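Putative major capsid protein (Cafeteriavirus-dependent mavirus, PDB 6G44) builds the icosahedral capsid shell of the virophage, its double jelly-roll subunits assembling as trimeric capsomers. Local coordinates at the interface of chains A and B. Residues are numbered along the deposited sequence; one frame, centred on the assembly and turned at random. Chains: chain A/B, Putative major capsid protein.

The interface of chains A and B. Residues chain A 513-514; chain B 507-508.
The methyl group of B:Thr508 lies between the first methylene of A:Lys513 and a methyl of A:Leu514 and meets both. Its CG2 comes to 3.6 Å from CB of A:Lys513, at the root of the lysine chain, and to 3.9 Å from CD2 of A:Leu514. One methyl therefore bridges two consecutive residues of the opposite chain, in keeping with the 45 Å² that B:Thr508 buries here. Its chi1 of 62° sets CG2 anti to the carbonyl carbon and turns the hydroxyl OG1 into the slot between the backbone N and that carbon, so that carbon rather than oxygen makes these two contacts. A:Lys513 takes part through its first methylene: the chain bends at chi2 (103°) and then continues in a roughly extended course, carrying the amino group NZ away from the two leucines. Beside this pair, A:Leu514 and B:Leu507 meet crosswise, their side chains at about a right angle. The branch used on A:Leu514 is CD2, which lies 4.0 Å from CB of B:Leu507 and 4.1 Å from its CD1 methyl. The same CD2 thus touches the threonine methyl and the flank of the leucine, joining the two halves of a small apolar patch. All of these separations are ordinary van der Waals distances, without strain, and the summed buried surface is a modest 120 Å². Both segments are loops near the C-terminal end of the crystallised construct, which lacks the C-terminal domain: B:Leu507 and B:Thr508 directly follow strand 505-506, whereas A:Lys513 and A:Leu514 precede strand 516-519. Different stretches of the tails of two double jelly-roll subunits thus meet in this part of the deposited trimer.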
# COMPACT_ATOMS: atom_id res chain seq x y z
N LYS A 513 -8.19 19.67 -16.50
CA LYS A 513 -7.07 19.24 -15.65
C LYS A 513 -5.88 20.21 -15.68
O LYS A 513 -5.01 20.11 -14.83
CB LYS A 513 -6.59 17.83 -16.04
CG LYS A 513 -7.51 16.67 -15.66
CD LYS A 513 -8.31 16.11 -16.84
CE LYS A 513 -8.63 14.64 -16.61
NZ LYS A 513 -9.67 14.11 -17.54
N LEU A 514 -5.85 21.15 -16.64
CA LEU A 514 -4.81 22.20 -16.64
C LEU A 514 -5.06 23.28 -15.59
O LEU A 514 -4.14 24.02 -15.22
CB LEU A 514 -4.65 22.86 -18.03
CG LEU A 514 -4.12 22.01 -19.20
CD1 LEU A 514 -3.77 22.90 -20.38
CD2 LEU A 514 -2.91 21.18 -18.80
N LEU B 507 0.05 17.48 -21.20
CA LEU B 507 0.58 17.76 -19.86
C LEU B 507 -0.11 16.97 -18.77
O LEU B 507 0.38 16.91 -17.63
CB LEU B 507 0.46 19.25 -19.58
CG LEU B 507 1.34 20.12 -20.47
CD1 LEU B 507 0.83 21.54 -20.53
CD2 LEU B 507 2.78 20.11 -19.98
N THR B 508 -1.24 16.36 -19.10
CA THR B 508 -1.99 15.52 -18.18
C THR B 508 -2.17 14.13 -18.79
O THR B 508 -1.21 13.56 -19.34
CB THR B 508 -3.37 16.13 -17.93
OG1 THR B 508 -4.11 16.18 -19.15
CG2 THR B 508 -3.23 17.54 -17.37